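Local coordinates for lipase-esterase related protein (PDB 3E0X) that is of unknown function but adopts the alpha/beta hydrolase fold and is probably a hydrolase related to lipases and esterases, at residues L99-V112 with L180-K192. Numbering follows the deposited sequence.
Sequences LGVALKKLPNVRKV and LVDNLKNIDIPVK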
loop_
_atom_site.group_PDB
_atom_site.type_symbol
_atom_site.label_atom_id
_atom_site.label_comp_id
_atom_site.label_asym_id
_atom_site.label_seq_id
_atom_site.Cartn_x
_atom_site.Cartn_y
_atom_site.Cartn_z
ATOM N N LEU A 99 -4.890 6.909 0.368
ATOM C CA LEU A 99 -5.703 7.968 -0.226
ATOM C C LEU A 99 -6.950 8.222 0.642
ATOM O O LEU A 99 -7.344 9.384 0.882
ATOM C CB LEU A 99 -6.082 7.574 -1.651
ATOM C CG LEU A 99 -4.895 7.507 -2.630
ATOM C CD1 LEU A 99 -5.326 6.807 -3.928
ATOM C CD2 LEU A 99 -4.327 8.913 -2.906
ATOM N N GLY A 100 -7.575 7.150 1.128
ATOM C CA GLY A 100 -8.738 7.312 2.004
ATOM C C GLY A 100 -8.380 8.014 3.316
ATOM O O GLY A 100 -9.145 8.828 3.843
ATOM N N VAL A 101 -7.204 7.701 3.857
ATOM C CA VAL A 101 -6.735 8.364 5.091
ATOM C C VAL A 101 -6.470 9.852 4.849
ATOM O O VAL A 101 -6.805 10.698 5.701
ATOM C CB VAL A 101 -5.507 7.663 5.705
ATOM C CG1 VAL A 101 -5.038 8.422 6.947
ATOM C CG2 VAL A 101 -5.912 6.247 6.090
ATOM N N ALA A 102 -5.909 10.177 3.690
ATOM C CA ALA A 102 -5.698 11.586 3.350
ATOM C C ALA A 102 -7.029 12.341 3.444
ATOM O O ALA A 102 -7.071 13.480 3.910
ATOM C CB ALA A 102 -5.125 11.705 1.944
ATOM N N LEU A 103 -8.122 11.699 3.023
ATOM C CA LEU A 103 -9.456 12.344 3.035
ATOM C C LEU A 103 -10.012 12.541 4.445
ATOM O O LEU A 103 -10.967 13.309 4.615
ATOM C CB LEU A 103 -10.431 11.529 2.186
ATOM C CG LEU A 103 -10.110 11.642 0.699
ATOM C CD1 LEU A 103 -10.766 10.535 -0.115
ATOM C CD2 LEU A 103 -10.557 13.039 0.190
ATOM N N LYS A 104 -9.421 11.895 5.451
ATOM C CA LYS A 104 -9.818 12.122 6.839
ATOM C C LYS A 104 -9.249 13.425 7.392
ATOM O O LYS A 104 -9.658 13.863 8.478
ATOM C CB LYS A 104 -9.362 10.959 7.736
ATOM C CG LYS A 104 -9.982 9.587 7.406
ATOM C CD LYS A 104 -11.416 9.500 7.858
ATOM C CE LYS A 104 -11.937 8.070 7.767
ATOM N NZ LYS A 104 -13.089 7.845 8.678
ATOM N N LYS A 105 -8.269 14.005 6.685
ATOM C CA LYS A 105 -7.718 15.335 7.038
ATOM C C LYS A 105 -7.123 15.322 8.453
ATOM O O LYS A 105 -7.355 16.243 9.263
ATOM C CB LYS A 105 -8.799 16.437 6.940
ATOM C CG LYS A 105 -9.630 16.449 5.670
ATOM C CD LYS A 105 -8.766 16.446 4.449
ATOM C CE LYS A 105 -9.582 16.728 3.171
ATOM N NZ LYS A 105 -10.179 18.092 3.183
ATOM N N LEU A 106 -6.358 14.269 8.767
ATOM C CA LEU A 106 -5.668 14.191 10.060
ATOM C C LEU A 106 -4.582 15.253 10.124
ATOM O O LEU A 106 -3.882 15.463 9.134
ATOM C CB LEU A 106 -5.084 12.780 10.267
ATOM C CG LEU A 106 -6.110 11.650 10.171
ATOM C CD1 LEU A 106 -5.402 10.294 10.396
ATOM C CD2 LEU A 106 -7.244 11.881 11.176
ATOM N N PRO A 107 -4.468 15.983 11.256
ATOM C CA PRO A 107 -3.590 17.160 11.229
ATOM C C PRO A 107 -2.131 16.849 10.916
ATOM O O PRO A 107 -1.461 17.703 10.345
ATOM C CB PRO A 107 -3.759 17.781 12.638
ATOM C CG PRO A 107 -4.383 16.735 13.470
ATOM C CD PRO A 107 -5.196 15.884 12.532
ATOM N N ASN A 108 -1.652 15.662 11.280
ATOM C CA ASN A 108 -0.221 15.337 11.152
ATOM C C ASN A 108 0.172 14.566 9.896
ATOM O O ASN A 108 1.354 14.303 9.688
ATOM C CB ASN A 108 0.321 14.645 12.418
ATOM C CG ASN A 108 0.129 15.493 13.685
ATOM O OD1 ASN A 108 0.210 16.736 13.657
ATOM N ND2 ASN A 108 -0.133 14.820 14.795
ATOM N N VAL A 109 -0.810 14.207 9.062
ATOM C CA VAL A 109 -0.518 13.513 7.821
ATOM C C VAL A 109 -0.275 14.591 6.773
ATOM O O VAL A 109 -1.183 15.369 6.447
ATOM C CB VAL A 109 -1.668 12.574 7.409
ATOM C CG1 VAL A 109 -1.419 12.032 5.996
ATOM C CG2 VAL A 109 -1.772 11.430 8.412
ATOM N N ARG A 110 0.957 14.651 6.274
ATOM C CA ARG A 110 1.385 15.776 5.437
ATOM C C ARG A 110 1.524 15.441 3.950
ATOM O O ARG A 110 1.429 16.324 3.102
ATOM C CB ARG A 110 2.690 16.368 5.951
ATOM C CG ARG A 110 2.628 16.842 7.419
ATOM C CD ARG A 110 1.641 17.998 7.643
ATOM N NE ARG A 110 2.069 19.162 6.869
ATOM C CZ ARG A 110 1.273 19.886 6.071
ATOM N NH1 ARG A 110 -0.033 19.615 5.971
ATOM N NH2 ARG A 110 1.797 20.882 5.364
ATOM N N LYS A 111 1.774 14.169 3.633
ATOM C CA LYS A 111 1.922 13.729 2.236
ATOM C C LYS A 111 1.521 12.270 2.159
ATOM O O LYS A 111 1.594 11.528 3.149
ATOM C CB LYS A 111 3.376 13.828 1.766
ATOM C CG LYS A 111 3.923 15.235 1.702
ATOM C CD LYS A 111 5.306 15.225 1.049
ATOM C CE LYS A 111 5.884 16.658 0.986
ATOM N NZ LYS A 111 5.955 17.225 2.368
ATOM N N VAL A 112 1.165 11.839 0.955
ATOM C CA VAL A 112 0.851 10.434 0.730
ATOM C C VAL A 112 1.495 9.932 -0.553
ATOM O O VAL A 112 1.560 10.654 -1.542
ATOM C CB VAL A 112 -0.694 10.230 0.679
ATOM C CG1 VAL A 112 -1.078 8.901 0.048
ATOM C CG2 VAL A 112 -1.302 10.440 2.064
ATOM N N LEU A 180 -12.829 5.493 -4.749
ATOM C CA LEU A 180 -12.600 6.812 -4.144
ATOM C C LEU A 180 -12.372 7.897 -5.185
ATOM O O LEU A 180 -12.001 9.013 -4.832
ATOM C CB LEU A 180 -11.373 6.786 -3.221
ATOM C CG LEU A 180 -11.471 5.836 -2.031
ATOM C CD1 LEU A 180 -10.086 5.532 -1.448
ATOM C CD2 LEU A 180 -12.421 6.382 -0.986
ATOM N N VAL A 181 -12.548 7.578 -6.462
ATOM C CA VAL A 181 -12.094 8.495 -7.499
ATOM C C VAL A 181 -12.721 9.891 -7.392
ATOM O O VAL A 181 -12.016 10.906 -7.523
ATOM C CB VAL A 181 -12.260 7.898 -8.909
ATOM C CG1 VAL A 181 -12.010 8.970 -9.991
ATOM C CG2 VAL A 181 -11.283 6.776 -9.085
ATOM N N ASP A 182 -14.029 9.943 -7.156
ATOM C CA ASP A 182 -14.716 11.240 -7.184
ATOM C C ASP A 182 -14.461 12.053 -5.912
ATOM O O ASP A 182 -14.950 13.176 -5.770
ATOM C CB ASP A 182 -16.205 11.083 -7.539
ATOM C CG ASP A 182 -17.027 10.403 -6.464
ATOM O OD1 ASP A 182 -16.530 10.114 -5.356
ATOM O OD2 ASP A 182 -18.229 10.131 -6.743
ATOM N N ASN A 183 -13.673 11.495 -4.989
ATOM C CA ASN A 183 -13.248 12.241 -3.802
ATOM C C ASN A 183 -11.796 12.691 -3.848
ATOM O O ASN A 183 -11.362 13.469 -2.987
ATOM C CB ASN A 183 -13.507 11.447 -2.530
ATOM C CG ASN A 183 -14.936 11.538 -2.077
ATOM O OD1 ASN A 183 -15.606 10.526 -1.930
ATOM N ND2 ASN A 183 -15.431 12.765 -1.899
ATOM N N LEU A 184 -11.047 12.212 -4.840
ATOM C CA LEU A 184 -9.618 12.554 -4.931
ATOM C C LEU A 184 -9.392 14.056 -4.992
ATOM O O LEU A 184 -8.431 14.566 -4.419
ATOM C CB LEU A 184 -8.956 11.884 -6.137
ATOM C CG LEU A 184 -8.814 10.351 -6.104
ATOM C CD1 LEU A 184 -8.310 9.836 -7.446
ATOM C CD2 LEU A 184 -7.945 9.913 -4.916
ATOM N N LYS A 185 -10.309 14.768 -5.656
ATOM C CA LYS A 185 -10.215 16.227 -5.768
ATOM C C LYS A 185 -10.268 16.936 -4.425
ATOM O O LYS A 185 -9.908 18.120 -4.344
ATOM C CB LYS A 185 -11.336 16.761 -6.655
ATOM C CG LYS A 185 -12.747 16.560 -6.123
ATOM C CD LYS A 185 -13.725 17.517 -6.812
ATOM C CE LYS A 185 -14.923 17.759 -5.931
ATOM N NZ LYS A 185 -15.749 18.917 -6.399
ATOM N N ASN A 186 -10.724 16.233 -3.394
ATOM C CA ASN A 186 -10.850 16.815 -2.059
ATOM C C ASN A 186 -9.604 16.638 -1.196
ATOM O O ASN A 186 -9.575 17.103 -0.066
ATOM C CB ASN A 186 -12.081 16.221 -1.352
ATOM C CG ASN A 186 -13.384 16.555 -2.072
ATOM O OD1 ASN A 186 -14.235 15.681 -2.298
ATOM N ND2 ASN A 186 -13.532 17.809 -2.459
ATOM N N ILE A 187 -8.584 15.964 -1.724
ATOM C CA ILE A 187 -7.347 15.801 -0.971
ATOM C C ILE A 187 -6.550 17.103 -1.031
ATOM O O ILE A 187 -6.216 17.576 -2.127
ATOM C CB ILE A 187 -6.512 14.621 -1.500
ATOM C CG1 ILE A 187 -7.235 13.298 -1.189
ATOM C CG2 ILE A 187 -5.113 14.647 -0.872
ATOM C CD1 ILE A 187 -6.623 12.043 -1.847
ATOM N N ASP A 188 -6.213 17.628 0.151
ATOM C CA ASP A 188 -5.553 18.943 0.307
ATOM C C ASP A 188 -4.017 18.890 0.266
ATOM O O ASP A 188 -3.347 19.904 0.069
ATOM C CB ASP A 188 -5.933 19.585 1.664
ATOM C CG ASP A 188 -7.424 19.895 1.811
ATOM O OD1 ASP A 188 -8.062 20.380 0.848
ATOM O OD2 ASP A 188 -7.936 19.703 2.941
ATOM N N ILE A 189 -3.462 17.709 0.531
ATOM C CA ILE A 189 -2.016 17.520 0.687
ATOM C C ILE A 189 -1.413 16.919 -0.572
ATOM O O ILE A 189 -2.152 16.423 -1.434
ATOM C CB ILE A 189 -1.711 16.610 1.903
ATOM C CG1 ILE A 189 -2.463 15.279 1.780
ATOM C CG2 ILE A 189 -2.046 17.363 3.240
ATOM C CD1 ILE A 189 -2.095 14.300 2.898
ATOM N N PRO A 190 -0.071 16.979 -0.704
ATOM C CA PRO A 190 0.588 16.385 -1.896
ATOM C C PRO A 190 0.471 14.856 -1.938
ATOM O O PRO A 190 0.570 14.163 -0.915
ATOM C CB PRO A 190 2.046 16.831 -1.772
ATOM C CG PRO A 190 2.018 18.020 -0.755
ATOM C CD PRO A 190 0.882 17.675 0.188
ATOM N N VAL A 191 0.237 14.344 -3.143
ATOM C CA VAL A 191 0.120 12.901 -3.370
ATOM C C VAL A 191 1.037 12.524 -4.509
ATOM O O VAL A 191 1.058 13.217 -5.530
ATOM C CB VAL A 191 -1.332 12.537 -3.787
ATOM C CG1 VAL A 191 -1.434 11.063 -4.205
ATOM C CG2 VAL A 191 -2.298 12.790 -2.639
ATOM N N LYS A 192 1.815 11.456 -4.327
ATOM C CA LYS A 192 2.630 10.948 -5.443
ATOM C C LYS A 192 2.242 9.513 -5.735
ATOM O O LYS A 192 2.109 8.723 -4.803
ATOM C CB LYS A 192 4.143 10.992 -5.150
ATOM C CG LYS A 192 5.009 10.449 -6.267
ATOM C CD LYS A 192 6.451 10.857 -6.093
ATOM C CE LYS A 192 7.246 10.424 -7.305
ATOM N NZ LYS A 192 8.672 10.868 -7.209
HETATM O O HOH W 1 -6.187 15.904 2.546
HETATM O O HOH W 2 -11.798 18.844 1.047
#
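Ile189 reaches across to Val109, Arg110 and Val112 with nearly every atom of its side chain. Its CB sits 3.4 Å from Arg110 O, and CG2 touches the carbonyl oxygens of Arg110 and Val109 and comes near Arg110 NH1. CG1 occupies the crowded position between backbone N and carbonyl carbon (chi1 55°); beta-branching thus sets CG2 on the backbone while the longer arm carries CD1 inward to Val109 CG1, Val112 CG2 and, at 4.1 Å, Ala102 CB. Beyond it, Val112 N donates to Pro190 O (3.0 Å) and Lys192 N to Val112 O (2.9 Å), pairing two neighbouring parallel strands, 109-115 and 191-196, of the alpha/beta hydrolase sheet. Proline has no N-H to offer, but its carbonyl accepts the bond and its CD rests on Arg110 O. Leu99 CD2, from helix 93-102, meets Val191 CG1 and, in the preceding loop, Ile187 CD1; Leu103 crosses Ile187 at about a right angle, CD2 3.6 Å from CG1. At the exposed end, flexible Lys105, in positive phi after the helix, bends at chi2 (-52°) and chi4 into a salt bridge, NZ 2.8 Å from Asp188 OD2, above the carboxylate plane; both charges stay exposed. One water links this ammonium to Asn186 O; another joins Ala102 O to Asp188 N.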